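Local atomic coordinates of anaerobically-induced outer membrane porin OprE (Pseudomonas aeruginosa, PDB entry 4FRX), a protein that probably acts as an outer-membrane porin of the OprD family, letting small solutes pass through a beta-barrel channel. Residues R20-N25 against R427-Y432; Q43-N48 against G66-R71. All coordinates share one frame; numbering follows the deposited sequence.

Contact 1 (R20-N25 against R427-Y432); sequences RNFYIN and RLIVSY
Asn21 and Val430 exchange two backbone hydrogen bonds, and two residues farther along Tyr23 and Leu428 do the same, so all four amides of these hydrogen-bonded pairs are satisfied across the seam. The shortest runs from Asn21 N to Val430 O, 2.7 Å. Between these rungs, the CA of Ile429 lies 3.3 Å from Asn21 O, a CA-H...O contact. The strands are antiparallel.

On the face carrying Arg20, Phe22, Ile24, Arg427, Ile429 and Ser431, polar ends find varied partners. Water 1 accepts a hydrogen bond from Arg20 NE, lying at the edge of the guanidinium in its plane, and is hydrogen-bonded to Ser431 OG (2.7 Å); NH1 of Arg20 makes a salt bridge with Asp135. Arg427 NE pairs with Glu425, while its CD packs obliquely on the Phe22 ring, 3.9 Å from CZ. Phe22 CD1 also meets Ile429 CG1 at 3.6 Å.

On the other face, water 2 donates toward Asn21 OD1 and the carbonyl of Leu428, although it cannot serve every acceptor near it at once. OD1 also accepts a hydrogen bond from Trp41 NE1, and ND2 bonds to Gln43 OE1. Tyr23 OH accepts from Asn25 ND2 at 3.0 Å, with the hydroxyl oxygen near the amide plane of Asn25, and bonds to Glu39. With Tyr23 CG anti to the backbone N (chi1 172°), the ring lies alongside Leu428, Tyr23 CD2 3.9 Å from Leu428 CD1.

Joining the first and last long strands in this way is the closure of a porin beta-barrel.

Contact 2 (Q43-N48 against G66-R71); sequences QGFILN and GLLGVR. With C8E ((hydroxyethyloxy)tri(ethyloxy)octane), chain D.
Phe45 and Leu68, a hydrogen-bonded antiparallel pair, stand side by side, pointing the same way. Phe45 CG is anti to its carbonyl carbon (chi1 -55°) and beside its backbone N, swinging the ring back along its own strand toward the Gln43 end, whereas Leu68 CG is anti to its backbone N (chi1 169°). One ring edge, CD1 to CE1, is thereby presented to Leu68 and Val70; Phe45 CD1 is 3.7 Å from Leu68 CD2. Leu68 O lies in the ring plane, 3.6 Å from Phe45 CD1, and farther along the same edge CE1 meets CG2 of the oblique Val70 side chain at 4.1 Å.

The opposite face of the strand pair bears Ile46 and Leu67, whose side chains cross at an angle. Leu67 CD2 touches Ile46 CG2 at 3.8 Å and nears CG1, and both residues also pack on Leu139 of a loop. Next to them Gly44 faces Gly69, their CA atoms 4.4 Å apart, a non-hydrogen-bonded pair with no side chains on this face.

Beside Phe45, on the side away from its ring, the octyl tail of the bound C8E detergent starts between Phe45 and Leu47 and runs across strand 66-71. Its C1 is 3.7 Å from Phe45 CB, and C4 comes within 3.6 Å of Leu67 N over Gly66, whose lack of a side chain leaves room for it. Leu47 CB and Leu68 CB border it too. Six backbone hydrogen bonds knit the strands.

An apolar face that takes up a detergent tail, on neighbouring strands of a beta hairpin, is characteristic of the lipid-facing wall of an outer-membrane beta-barrel.

Contacts 1 and 2 are seams of one barrel wall separated by the single seam between strands 17-28 and 37-50, their centres about 13 Å apart. Contact 1 brings together strands from opposite ends of the chain, whereas contact 2, nested within the loop so closed, lies inside a local hairpin. Both are partly buried, contact 2 having the larger share of buried residues. The main-chain ladder is common to both; the side chains differ, with charged groups and waters prominent at contact 1 and apolar side chains, aromatic Phe45 among them, glycines and detergent at contact 2. Across the intervening seam, Arg20 O lies 2.7 Å from Gly44 N, and Asn21 ND2 probably donates to Gln43 OE1.

Contact 1 (R20-N25 against R427-Y432)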
loop_
_atom_site.group_PDB
_atom_site.type_symbol
_atom_site.label_atom_id
_atom_site.label_comp_id
_atom_site.label_asym_id
_atom_site.label_seq_id
_atom_site.Cartn_x
_atom_site.Cartn_y
_atom_site.Cartn_z
ATOM N N ARG A 20 2.641 -8.567 -16.756
ATOM C CA ARG A 20 3.601 -7.662 -16.132
ATOM C C ARG A 20 5.014 -8.206 -16.234
ATOM O O ARG A 20 5.344 -9.230 -15.641
ATOM C CB ARG A 20 3.258 -7.426 -14.655
ATOM C CG ARG A 20 4.153 -6.377 -13.974
ATOM C CD ARG A 20 3.870 -6.252 -12.479
ATOM N NE ARG A 20 2.544 -5.670 -12.242
ATOM C CZ ARG A 20 1.974 -5.571 -11.044
ATOM N NH1 ARG A 20 2.616 -6.007 -9.970
ATOM N NH2 ARG A 20 0.762 -5.035 -10.917
ATOM N N ASN A 21 5.863 -7.509 -16.970
ATOM C CA ASN A 21 7.253 -7.904 -16.996
ATOM C C ASN A 21 8.005 -6.991 -16.036
ATOM O O ASN A 21 8.039 -5.779 -16.236
ATOM C CB ASN A 21 7.811 -7.819 -18.416
ATOM C CG ASN A 21 9.192 -8.422 -18.529
ATOM O OD1 ASN A 21 10.189 -7.743 -18.320
ATOM N ND2 ASN A 21 9.256 -9.710 -18.855
ATOM N N PHE A 22 8.582 -7.580 -14.988
ATOM C CA PHE A 22 9.132 -6.822 -13.863
ATOM C C PHE A 22 10.601 -7.113 -13.603
ATOM O O PHE A 22 10.987 -8.239 -13.286
ATOM C CB PHE A 22 8.327 -7.090 -12.579
ATOM C CG PHE A 22 8.784 -6.285 -11.396
ATOM C CD1 PHE A 22 8.291 -4.999 -11.185
ATOM C CD2 PHE A 22 9.709 -6.802 -10.501
ATOM C CE1 PHE A 22 8.723 -4.242 -10.099
ATOM C CE2 PHE A 22 10.148 -6.055 -9.419
ATOM C CZ PHE A 22 9.647 -4.769 -9.213
ATOM N N TYR A 23 11.415 -6.075 -13.727
ATOM C CA TYR A 23 12.831 -6.190 -13.481
ATOM C C TYR A 23 13.209 -5.292 -12.299
ATOM O O TYR A 23 12.786 -4.144 -12.237
ATOM C CB TYR A 23 13.592 -5.768 -14.733
ATOM C CG TYR A 23 15.073 -5.676 -14.504
ATOM C CD1 TYR A 23 15.877 -6.809 -14.562
ATOM C CD2 TYR A 23 15.674 -4.454 -14.216
ATOM C CE1 TYR A 23 17.239 -6.721 -14.343
ATOM C CE2 TYR A 23 17.025 -4.361 -13.999
ATOM C CZ TYR A 23 17.802 -5.492 -14.063
ATOM O OH TYR A 23 19.149 -5.374 -13.837
ATOM N N ILE A 24 13.988 -5.811 -11.360
ATOM C CA ILE A 24 14.495 -4.968 -10.287
ATOM C C ILE A 24 15.979 -5.202 -10.002
ATOM O O ILE A 24 16.453 -6.348 -9.980
ATOM C CB ILE A 24 13.641 -5.099 -8.983
ATOM C CG1 ILE A 24 14.137 -4.135 -7.902
ATOM C CG2 ILE A 24 13.668 -6.509 -8.437
ATOM C CD1 ILE A 24 13.213 -4.069 -6.694
ATOM N N ASN A 25 16.722 -4.111 -9.827
ATOM C CA ASN A 25 18.091 -4.236 -9.349
ATOM C C ASN A 25 18.346 -3.312 -8.170
ATOM O O ASN A 25 17.861 -2.187 -8.133
ATOM C CB ASN A 25 19.151 -4.107 -10.471
ATOM C CG ASN A 25 19.217 -2.717 -11.101
ATOM O OD1 ASN A 25 19.156 -1.694 -10.422
ATOM N ND2 ASN A 25 19.383 -2.685 -12.417
ATOM N N ARG A 427 13.730 -0.037 -10.985
ATOM C CA ARG A 427 12.710 -0.941 -11.493
ATOM C C ARG A 427 12.414 -0.624 -12.955
ATOM O O ARG A 427 12.362 0.537 -13.368
ATOM C CB ARG A 427 11.423 -0.846 -10.683
ATOM C CG ARG A 427 11.596 -1.098 -9.212
ATOM C CD ARG A 427 10.249 -0.989 -8.510
ATOM N NE ARG A 427 10.407 -0.776 -7.077
ATOM C CZ ARG A 427 9.397 -0.530 -6.250
ATOM N NH1 ARG A 427 8.160 -0.469 -6.718
ATOM N NH2 ARG A 427 9.627 -0.338 -4.959
ATOM N N LEU A 428 12.231 -1.680 -13.737
ATOM C CA LEU A 428 11.768 -1.549 -15.104
ATOM C C LEU A 428 10.532 -2.410 -15.233
ATOM O O LEU A 428 10.576 -3.616 -14.958
ATOM C CB LEU A 428 12.850 -2.023 -16.076
ATOM C CG LEU A 428 14.106 -1.151 -16.025
ATOM C CD1 LEU A 428 15.218 -1.713 -16.904
ATOM C CD2 LEU A 428 13.758 0.274 -16.452
ATOM N N ILE A 429 9.424 -1.789 -15.625
ATOM C CA ILE A 429 8.160 -2.494 -15.687
ATOM C C ILE A 429 7.490 -2.287 -17.039
ATOM O O ILE A 429 7.266 -1.152 -17.470
ATOM C CB ILE A 429 7.170 -2.057 -14.556
ATOM C CG1 ILE A 429 7.850 -2.038 -13.181
ATOM C CG2 ILE A 429 5.939 -2.965 -14.545
ATOM C CD1 ILE A 429 8.164 -0.639 -12.663
ATOM N N VAL A 430 7.172 -3.394 -17.704
ATOM C CA VAL A 430 6.360 -3.345 -18.919
ATOM C C VAL A 430 5.043 -4.025 -18.594
ATOM O O VAL A 430 5.025 -5.129 -18.051
ATOM C CB VAL A 430 7.063 -4.048 -20.086
ATOM C CG1 VAL A 430 6.201 -4.009 -21.362
ATOM C CG2 VAL A 430 8.423 -3.410 -20.315
ATOM N N SER A 431 3.934 -3.353 -18.889
ATOM C CA SER A 431 2.639 -3.862 -18.470
ATOM C C SER A 431 1.610 -3.742 -19.581
ATOM O O SER A 431 1.677 -2.828 -20.395
ATOM C CB SER A 431 2.147 -3.123 -17.229
ATOM O OG SER A 431 0.929 -3.694 -16.771
ATOM N N TYR A 432 0.654 -4.665 -19.600
ATOM C CA TYR A 432 -0.403 -4.648 -20.607
ATOM C C TYR A 432 -1.618 -5.362 -20.048
ATOM O O TYR A 432 -1.514 -6.491 -19.550
ATOM C CB TYR A 432 0.053 -5.322 -21.896
ATOM C CG TYR A 432 -0.960 -5.241 -23.014
ATOM C CD1 TYR A 432 -1.133 -4.064 -23.739
ATOM C CD2 TYR A 432 -1.749 -6.335 -23.344
ATOM C CE1 TYR A 432 -2.065 -3.983 -24.769
ATOM C CE2 TYR A 432 -2.688 -6.258 -24.367
ATOM C CZ TYR A 432 -2.840 -5.086 -25.076
ATOM O OH TYR A 432 -3.771 -5.014 -26.100
HETATM O O HOH W 1 0.821 -4.128 -14.157
HETATM O O HOH W 2 10.767 -5.098 -17.562
#

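Contact 2 (Q43-N48 against G66-R71)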
loop_
_atom_site.group_PDB
_atom_site.type_symbol
_atom_site.label_atom_id
_atom_site.label_comp_id
_atom_site.label_asym_id
_atom_site.label_seq_id
_atom_site.Cartn_x
_atom_site.Cartn_y
_atom_site.Cartn_z
ATOM N N GLN A 43 8.253 -12.661 -15.287
ATOM C CA GLN A 43 7.066 -12.404 -16.081
ATOM C C GLN A 43 5.864 -12.786 -15.237
ATOM O O GLN A 43 5.801 -13.896 -14.713
ATOM C CB GLN A 43 7.071 -13.233 -17.362
ATOM C CG GLN A 43 5.838 -13.008 -18.186
ATOM C CD GLN A 43 5.739 -11.572 -18.619
ATOM O OE1 GLN A 43 6.723 -10.999 -19.088
ATOM N NE2 GLN A 43 4.559 -10.967 -18.448
ATOM N N GLY A 44 4.913 -11.866 -15.099
ATOM C CA GLY A 44 3.760 -12.111 -14.249
ATOM C C GLY A 44 2.470 -12.144 -15.050
ATOM O O GLY A 44 2.357 -11.483 -16.082
ATOM N N PHE A 45 1.503 -12.924 -14.572
ATOM C CA PHE A 45 0.216 -13.042 -15.223
ATOM C C PHE A 45 -0.816 -12.876 -14.122
ATOM O O PHE A 45 -0.789 -13.586 -13.108
ATOM C CB PHE A 45 0.037 -14.416 -15.870
ATOM C CG PHE A 45 1.127 -14.797 -16.832
ATOM C CD1 PHE A 45 2.337 -15.301 -16.367
ATOM C CD2 PHE A 45 0.927 -14.701 -18.205
ATOM C CE1 PHE A 45 3.352 -15.682 -17.249
ATOM C CE2 PHE A 45 1.947 -15.071 -19.098
ATOM C CZ PHE A 45 3.157 -15.565 -18.611
ATOM N N ILE A 46 -1.706 -11.914 -14.312
ATOM C CA ILE A 46 -2.712 -11.599 -13.308
ATOM C C ILE A 46 -4.053 -11.685 -13.996
ATOM O O ILE A 46 -4.392 -10.836 -14.817
ATOM C CB ILE A 46 -2.508 -10.191 -12.743
ATOM C CG1 ILE A 46 -1.125 -10.090 -12.090
ATOM C CG2 ILE A 46 -3.641 -9.847 -11.778
ATOM C CD1 ILE A 46 -0.502 -8.713 -12.168
ATOM N N LEU A 47 -4.802 -12.731 -13.673
ATOM C CA LEU A 47 -6.078 -12.986 -14.316
ATOM C C LEU A 47 -7.225 -12.780 -13.326
ATOM O O LEU A 47 -7.342 -13.506 -12.341
ATOM C CB LEU A 47 -6.068 -14.404 -14.870
ATOM C CG LEU A 47 -7.332 -15.024 -15.442
ATOM C CD1 LEU A 47 -7.925 -14.151 -16.523
ATOM C CD2 LEU A 47 -6.971 -16.393 -15.998
ATOM N N ASN A 48 -8.055 -11.766 -13.577
ATOM C CA ASN A 48 -9.185 -11.479 -12.692
ATOM C C ASN A 48 -10.452 -11.952 -13.376
ATOM O O ASN A 48 -10.595 -11.768 -14.575
ATOM C CB ASN A 48 -9.332 -9.980 -12.441
ATOM C CG ASN A 48 -8.043 -9.313 -12.030
ATOM O OD1 ASN A 48 -7.182 -9.026 -12.861
ATOM N ND2 ASN A 48 -7.923 -9.015 -10.748
ATOM N N GLY A 66 -6.369 -15.084 -10.202
ATOM C CA GLY A 66 -5.303 -16.036 -10.482
ATOM C C GLY A 66 -4.002 -15.293 -10.696
ATOM O O GLY A 66 -3.959 -14.342 -11.465
ATOM N N LEU A 67 -2.948 -15.716 -10.003
ATOM C CA LEU A 67 -1.663 -15.040 -10.071
ATOM C C LEU A 67 -0.562 -16.039 -10.431
ATOM O O LEU A 67 -0.479 -17.093 -9.817
ATOM C CB LEU A 67 -1.341 -14.419 -8.705
ATOM C CG LEU A 67 -2.339 -13.432 -8.087
ATOM C CD1 LEU A 67 -1.774 -12.852 -6.786
ATOM C CD2 LEU A 67 -2.622 -12.327 -9.061
ATOM N N LEU A 68 0.274 -15.716 -11.414
ATOM C CA LEU A 68 1.376 -16.600 -11.798
ATOM C C LEU A 68 2.620 -15.779 -12.071
ATOM O O LEU A 68 2.559 -14.780 -12.780
ATOM C CB LEU A 68 1.022 -17.400 -13.057
ATOM C CG LEU A 68 2.175 -18.173 -13.719
ATOM C CD1 LEU A 68 2.668 -19.332 -12.855
ATOM C CD2 LEU A 68 1.740 -18.672 -15.088
ATOM N N GLY A 69 3.744 -16.186 -11.491
ATOM C CA GLY A 69 5.005 -15.503 -11.718
ATOM C C GLY A 69 6.044 -16.508 -12.175
ATOM O O GLY A 69 6.173 -17.567 -11.582
ATOM N N VAL A 70 6.771 -16.178 -13.238
ATOM C CA VAL A 70 7.771 -17.077 -13.792
ATOM C C VAL A 70 9.118 -16.365 -13.804
ATOM O O VAL A 70 9.215 -15.248 -14.318
ATOM C CB VAL A 70 7.403 -17.488 -15.247
ATOM C CG1 VAL A 70 8.439 -18.461 -15.799
ATOM C CG2 VAL A 70 6.001 -18.097 -15.303
ATOM N N ARG A 71 10.148 -16.990 -13.231
ATOM C CA ARG A 71 11.466 -16.351 -13.130
ATOM C C ARG A 71 12.205 -16.348 -14.472
ATOM O O ARG A 71 12.229 -17.354 -15.171
ATOM C CB ARG A 71 12.320 -17.007 -12.034
ATOM C CG ARG A 71 13.624 -16.259 -11.767
ATOM C CD ARG A 71 14.325 -16.724 -10.494
ATOM N NE ARG A 71 14.336 -18.176 -10.385
ATOM C CZ ARG A 71 15.213 -18.970 -10.993
ATOM N NH1 ARG A 71 16.164 -18.451 -11.757
ATOM N NH2 ARG A 71 15.134 -20.285 -10.836
HETATM C C1 C8E D . -2.785 -16.771 -15.665
HETATM C C2 C8E D . -3.068 -16.944 -14.175
HETATM C C3 C8E D . -2.705 -18.358 -13.738
HETATM C C4 C8E D . -2.889 -18.560 -12.242
HETATM C C5 C8E D . -2.512 -19.987 -11.853
HETATM C C6 C8E D . -3.224 -20.479 -10.595
HETATM C C7 C8E D . -2.811 -21.925 -10.337
HETATM C C8 C8E D . -3.599 -22.540 -9.188
HETATM O O9 C8E D . -2.750 -22.755 -8.084
#